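Calreticulin, putative (Trypanosoma cruzi, PDB 5HCF) probably acts as a lectin-like chaperone that binds glycans and peptide segments of client proteins. Local coordinates at residues Asp80-Pro92 with Gly101-Gly115. Numbering follows the deposited sequence.
Sequences DLKCGGGYIKLLP and GETKYWLMFGPDRCG
Two neighbouring strands run antiparallel, Cys83-Gly85 against Pro111-Cys114 and Ile88-Leu91 against Leu107-Phe109, the short axes 4.5 Å apart in the first pair and the chain turning a corner at Gly110. Ile88 and Phe109 form a hydrogen-bonded pair, with Phe109 N 2.8 Å from Ile88 O at a nearly straight 175°. Farther along, a classic bulge sets Trp106 and Leu107 opposite the single residue Leu90, whose O takes a good bond from Trp106 N and a weak one from Leu107 N. Cys83 and Cys114, a non-hydrogen-bonded pair, join their sulfurs in a disulfide that staples the strand ends. Gly110, having no side chain, lets Tyr87 CB come within 3.4 Å of its CA, and Tyr87 CG, held between its own backbone N and carbonyl carbon (chi1 51°), sends the ring between Met108 and Asp112. In one of two modelled conformers, the flexible thioether of Met108 bends CE over one ring face, 3.6 Å from the centroid of Tyr87, a CH-pi contact within a Met-aromatic pair; in that conformer Lys89 CE lies 3.7 Å from Met108 SD. At the ring edge lie Pro111 O, in plane, and the carboxylate of Asp112, whose OD2 is hydrogen-bonded to His121; His121 also meets Tyr87 edge-to-face. The long chain of Lys89 carries NZ past Tyr105 to a salt bridge with Asp214. On the other face, branched Leu90 and Leu107 lie side by side, CD1 of Leu90 3.7 Å from CD2 of Leu107, and with Ile88 and Phe109 they pack against strands 69-76 and 145-152 of the second sheet. That apolar inner face is characteristic of the legume-lectin beta-sandwich; the face bearing Tyr87, Lys89, Tyr105, Met108 and Asp112 is where, as in other calreticulins, the glycan site is expected.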
loop_
_atom_site.group_PDB
_atom_site.type_symbol
_atom_site.label_atom_id
_atom_site.label_comp_id
_atom_site.label_asym_id
_atom_site.label_seq_id
_atom_site.Cartn_x
_atom_site.Cartn_y
_atom_site.Cartn_z
ATOM N N ASP A 80 8.384 -14.099 10.585
ATOM C CA ASP A 80 9.808 -14.053 10.223
ATOM C C ASP A 80 9.927 -14.093 8.715
ATOM O O ASP A 80 10.360 -15.082 8.130
ATOM C CB ASP A 80 10.610 -15.205 10.844
ATOM C CG ASP A 80 10.906 -14.988 12.312
ATOM O OD1 ASP A 80 11.186 -13.830 12.694
ATOM O OD2 ASP A 80 10.873 -15.976 13.081
ATOM N N LEU A 81 9.543 -12.991 8.091
ATOM C CA LEU A 81 9.544 -12.911 6.648
ATOM C C LEU A 81 10.976 -12.767 6.151
ATOM O O LEU A 81 11.744 -11.975 6.688
ATOM C CB LEU A 81 8.682 -11.732 6.187
ATOM C CG LEU A 81 8.485 -11.509 4.688
ATOM C CD1 LEU A 81 7.719 -12.664 4.070
ATOM C CD2 LEU A 81 7.763 -10.198 4.448
ATOM N N LYS A 82 11.339 -13.569 5.153
ATOM C CA LYS A 82 12.622 -13.414 4.468
ATOM C C LYS A 82 12.390 -12.953 3.034
ATOM O O LYS A 82 13.075 -12.053 2.553
ATOM C CB LYS A 82 13.438 -14.710 4.489
ATOM C CG LYS A 82 13.845 -15.153 5.881
ATOM C CD LYS A 82 14.772 -14.108 6.489
ATOM C CE LYS A 82 15.307 -14.519 7.844
ATOM N NZ LYS A 82 16.729 -14.954 7.717
ATOM N N CYS A 83 11.412 -13.550 2.362
ATOM C CA CYS A 83 11.016 -13.088 1.037
ATOM C C CYS A 83 9.493 -13.061 0.929
ATOM O O CYS A 83 8.834 -14.097 1.034
ATOM C CB CYS A 83 11.617 -13.972 -0.066
ATOM S SG CYS A 83 11.281 -13.384 -1.761
ATOM N N GLY A 84 8.938 -11.867 0.748
ATOM C CA GLY A 84 7.513 -11.727 0.507
ATOM C C GLY A 84 7.025 -10.292 0.462
ATOM O O GLY A 84 7.620 -9.399 1.061
ATOM N N GLY A 85 5.918 -10.073 -0.236
ATOM C CA GLY A 85 5.366 -8.739 -0.380
ATOM C C GLY A 85 4.274 -8.451 0.632
ATOM O O GLY A 85 3.644 -9.367 1.162
ATOM N N GLY A 86 4.048 -7.169 0.897
ATOM C CA GLY A 86 2.985 -6.745 1.791
ATOM C C GLY A 86 2.399 -5.431 1.317
ATOM O O GLY A 86 2.001 -4.583 2.116
ATOM N N TYR A 87 2.338 -5.272 -0.001
ATOM C CA TYR A 87 1.853 -4.039 -0.602
ATOM C C TYR A 87 0.483 -4.234 -1.245
ATOM O O TYR A 87 0.128 -5.343 -1.648
ATOM C CB TYR A 87 2.849 -3.541 -1.646
ATOM C CG TYR A 87 3.249 -4.600 -2.651
ATOM C CD1 TYR A 87 2.479 -4.835 -3.789
ATOM C CD2 TYR A 87 4.390 -5.370 -2.462
ATOM C CE1 TYR A 87 2.840 -5.809 -4.713
ATOM C CE2 TYR A 87 4.758 -6.342 -3.378
ATOM C CZ TYR A 87 3.982 -6.556 -4.500
ATOM O OH TYR A 87 4.351 -7.522 -5.407
ATOM N N ILE A 88 -0.277 -3.147 -1.349
ATOM C CA ILE A 88 -1.590 -3.182 -1.986
ATOM C C ILE A 88 -1.576 -2.395 -3.293
ATOM O O ILE A 88 -0.628 -1.651 -3.571
ATOM C CB ILE A 88 -2.692 -2.603 -1.076
ATOM C CG1 ILE A 88 -2.557 -1.078 -0.990
ATOM C CG2 ILE A 88 -2.637 -3.242 0.302
ATOM C CD1 ILE A 88 -3.693 -0.394 -0.263
ATOM N N LYS A 89 -2.629 -2.563 -4.090
ATOM C CA LYS A 89 -2.764 -1.847 -5.353
ATOM C C LYS A 89 -4.119 -1.158 -5.464
ATOM O O LYS A 89 -5.134 -1.683 -5.002
ATOM C CB LYS A 89 -2.579 -2.802 -6.534
ATOM C CG LYS A 89 -1.191 -3.429 -6.640
ATOM C CD LYS A 89 -1.128 -4.369 -7.832
ATOM C CE LYS A 89 0.295 -4.751 -8.169
ATOM N NZ LYS A 89 0.346 -5.651 -9.353
ATOM N N LEU A 90 -4.130 0.012 -6.094
ATOM C CA LEU A 90 -5.377 0.703 -6.403
ATOM C C LEU A 90 -5.556 0.714 -7.920
ATOM O O LEU A 90 -4.680 1.178 -8.649
ATOM C CB LEU A 90 -5.371 2.125 -5.833
ATOM C CG LEU A 90 -4.988 2.250 -4.354
ATOM C CD1 LEU A 90 -4.992 3.703 -3.912
ATOM C CD2 LEU A 90 -5.918 1.427 -3.482
ATOM N N LEU A 91 -6.685 0.193 -8.393
ATOM C CA LEU A 91 -6.850 -0.059 -9.818
ATOM C C LEU A 91 -8.104 0.578 -10.391
ATOM O O LEU A 91 -9.140 0.630 -9.726
ATOM C CB LEU A 91 -6.890 -1.565 -10.089
ATOM C CG LEU A 91 -5.878 -2.456 -9.361
ATOM C CD1 LEU A 91 -6.480 -3.078 -8.109
ATOM C CD2 LEU A 91 -5.351 -3.539 -10.290
ATOM N N PRO A 92 -8.009 1.062 -11.642
ATOM C CA PRO A 92 -9.173 1.468 -12.436
ATOM C C PRO A 92 -9.948 0.234 -12.894
ATOM O O PRO A 92 -9.526 -0.877 -12.572
ATOM C CB PRO A 92 -8.553 2.216 -13.618
ATOM C CG PRO A 92 -7.204 1.620 -13.765
ATOM C CD PRO A 92 -6.745 1.276 -12.370
ATOM N N GLY A 101 -0.676 -9.962 -11.711
ATOM C CA GLY A 101 0.442 -9.036 -11.723
ATOM C C GLY A 101 0.462 -8.038 -12.866
ATOM O O GLY A 101 1.025 -6.955 -12.729
ATOM N N GLU A 102 -0.157 -8.392 -13.988
ATOM C CA GLU A 102 -0.102 -7.563 -15.190
ATOM C C GLU A 102 -1.286 -6.602 -15.299
ATOM O O GLU A 102 -1.274 -5.684 -16.117
ATOM C CB GLU A 102 -0.041 -8.445 -16.438
ATOM C CG GLU A 102 1.050 -9.499 -16.407
ATOM C CD GLU A 102 2.412 -8.929 -16.734
ATOM O OE1 GLU A 102 2.931 -9.216 -17.836
ATOM O OE2 GLU A 102 2.964 -8.197 -15.883
ATOM N N THR A 103 -2.315 -6.834 -14.494
ATOM C CA THR A 103 -3.465 -5.938 -14.447
ATOM C C THR A 103 -3.029 -4.493 -14.223
ATOM O O THR A 103 -2.227 -4.210 -13.331
ATOM C CB THR A 103 -4.449 -6.345 -13.335
ATOM O OG1 THR A 103 -4.664 -7.762 -13.375
ATOM C CG2 THR A 103 -5.775 -5.615 -13.497
ATOM N N LYS A 104 -3.565 -3.583 -15.029
ATOM C CA LYS A 104 -3.197 -2.179 -14.930
ATOM C C LYS A 104 -3.653 -1.575 -13.607
ATOM O O LYS A 104 -4.843 -1.588 -13.281
ATOM C CB LYS A 104 -3.790 -1.377 -16.088
ATOM C CG LYS A 104 -3.683 0.132 -15.898
ATOM C CD LYS A 104 -4.115 0.902 -17.137
ATOM C CE LYS A 104 -3.986 2.407 -16.919
ATOM N NZ LYS A 104 -4.344 3.196 -18.137
ATOM N N TYR A 105 -2.698 -1.053 -12.844
ATOM C CA TYR A 105 -3.008 -0.340 -11.613
ATOM C C TYR A 105 -2.614 1.122 -11.763
ATOM O O TYR A 105 -1.888 1.477 -12.689
ATOM C CB TYR A 105 -2.290 -0.976 -10.417
ATOM C CG TYR A 105 -0.784 -1.015 -10.559
ATOM C CD1 TYR A 105 -0.147 -2.127 -11.086
ATOM C CD2 TYR A 105 -0.000 0.069 -10.182
ATOM C CE1 TYR A 105 1.222 -2.163 -11.230
ATOM C CE2 TYR A 105 1.373 0.041 -10.323
ATOM C CZ TYR A 105 1.977 -1.079 -10.847
ATOM O OH TYR A 105 3.344 -1.116 -10.988
ATOM N N TRP A 106 -3.111 1.968 -10.869
ATOM C CA TRP A 106 -2.652 3.347 -10.795
ATOM C C TRP A 106 -1.570 3.464 -9.733
ATOM O O TRP A 106 -0.587 4.180 -9.914
ATOM C CB TRP A 106 -3.794 4.309 -10.472
ATOM C CG TRP A 106 -3.318 5.723 -10.210
ATOM C CD1 TRP A 106 -2.758 6.581 -11.116
ATOM C CD2 TRP A 106 -3.357 6.431 -8.963
ATOM N NE1 TRP A 106 -2.449 7.777 -10.509
ATOM C CE2 TRP A 106 -2.808 7.712 -9.189
ATOM C CE3 TRP A 106 -3.806 6.108 -7.678
ATOM C CZ2 TRP A 106 -2.695 8.669 -8.177
ATOM C CZ3 TRP A 106 -3.694 7.060 -6.673
ATOM C CH2 TRP A 106 -3.141 8.324 -6.928
ATOM N N LEU A 107 -1.777 2.777 -8.612
ATOM C CA LEU A 107 -0.833 2.818 -7.506
ATOM C C LEU A 107 -0.500 1.432 -6.954
ATOM O O LEU A 107 -1.385 0.602 -6.739
ATOM C CB LEU A 107 -1.383 3.700 -6.376
ATOM C CG LEU A 107 -0.544 3.851 -5.099
ATOM C CD1 LEU A 107 0.684 4.735 -5.325
ATOM C CD2 LEU A 107 -1.389 4.383 -3.943
ATOM N N MET A 108 0.791 1.193 -6.749
ATOM C CA MET A 108 1.256 0.028 -6.008
ATOM C C MET A 108 2.027 0.527 -4.794
ATOM O O MET A 108 3.063 1.184 -4.931
ATOM C CB MET A 108 2.126 -0.876 -6.878
ATOM C CG MET A 108 2.754 -2.039 -6.127
ATOM S SD MET A 108 3.514 -3.248 -7.231
ATOM C CE MET A 108 4.977 -3.694 -6.295
ATOM N N PHE A 109 1.515 0.217 -3.609
ATOM C CA PHE A 109 1.991 0.853 -2.384
ATOM C C PHE A 109 2.111 -0.126 -1.216
ATOM O O PHE A 109 1.146 -0.807 -0.869
ATOM C CB PHE A 109 1.039 2.005 -2.034
ATOM C CG PHE A 109 1.338 2.682 -0.729
ATOM C CD1 PHE A 109 2.597 3.187 -0.463
ATOM C CD2 PHE A 109 0.344 2.820 0.232
ATOM C CE1 PHE A 109 2.863 3.806 0.740
ATOM C CE2 PHE A 109 0.602 3.440 1.434
ATOM C CZ PHE A 109 1.863 3.936 1.689
ATOM N N GLY A 110 3.300 -0.201 -0.621
ATOM C CA GLY A 110 3.502 -1.011 0.568
ATOM C C GLY A 110 4.877 -1.647 0.655
ATOM O O GLY A 110 5.682 -1.520 -0.268
ATOM N N PRO A 111 5.155 -2.342 1.771
ATOM C CA PRO A 111 6.459 -2.969 2.017
ATOM C C PRO A 111 6.715 -4.185 1.134
ATOM O O PRO A 111 5.781 -4.915 0.800
ATOM C CB PRO A 111 6.373 -3.375 3.492
ATOM C CG PRO A 111 4.918 -3.601 3.720
ATOM C CD PRO A 111 4.234 -2.535 2.906
ATOM N N ASP A 112 7.976 -4.398 0.771
ATOM C CA ASP A 112 8.363 -5.555 -0.030
ATOM C C ASP A 112 9.782 -5.952 0.346
ATOM O O ASP A 112 10.665 -5.108 0.454
ATOM C CB ASP A 112 8.260 -5.253 -1.529
ATOM C CG ASP A 112 8.456 -6.491 -2.393
ATOM O OD1 ASP A 112 8.394 -7.621 -1.857
ATOM O OD2 ASP A 112 8.667 -6.335 -3.612
ATOM N N ARG A 113 9.994 -7.242 0.577
ATOM C CA ARG A 113 11.307 -7.722 0.985
ATOM C C ARG A 113 11.616 -9.117 0.446
ATOM O O ARG A 113 10.734 -9.982 0.359
ATOM C CB ARG A 113 11.401 -7.721 2.515
ATOM C CG ARG A 113 12.659 -8.361 3.084
ATOM C CD ARG A 113 12.313 -9.513 4.016
ATOM N NE ARG A 113 11.738 -9.057 5.282
ATOM C CZ ARG A 113 12.366 -9.099 6.455
ATOM N NH1 ARG A 113 13.602 -9.581 6.538
ATOM N NH2 ARG A 113 11.755 -8.666 7.552
ATOM N N CYS A 114 12.879 -9.324 0.088
ATOM C CA CYS A 114 13.359 -10.617 -0.372
ATOM C C CYS A 114 14.874 -10.662 -0.188
ATOM O O CYS A 114 15.616 -10.009 -0.922
ATOM C CB CYS A 114 12.974 -10.853 -1.833
ATOM S SG CYS A 114 13.063 -12.574 -2.361
ATOM N N GLY A 115 15.331 -11.432 0.792
ATOM C CA GLY A 115 16.741 -11.467 1.129
ATOM C C GLY A 115 17.185 -10.159 1.752
ATOM O O GLY A 115 16.495 -9.600 2.604
HETATM O O HOH W 1 6.742 -7.516 2.540
#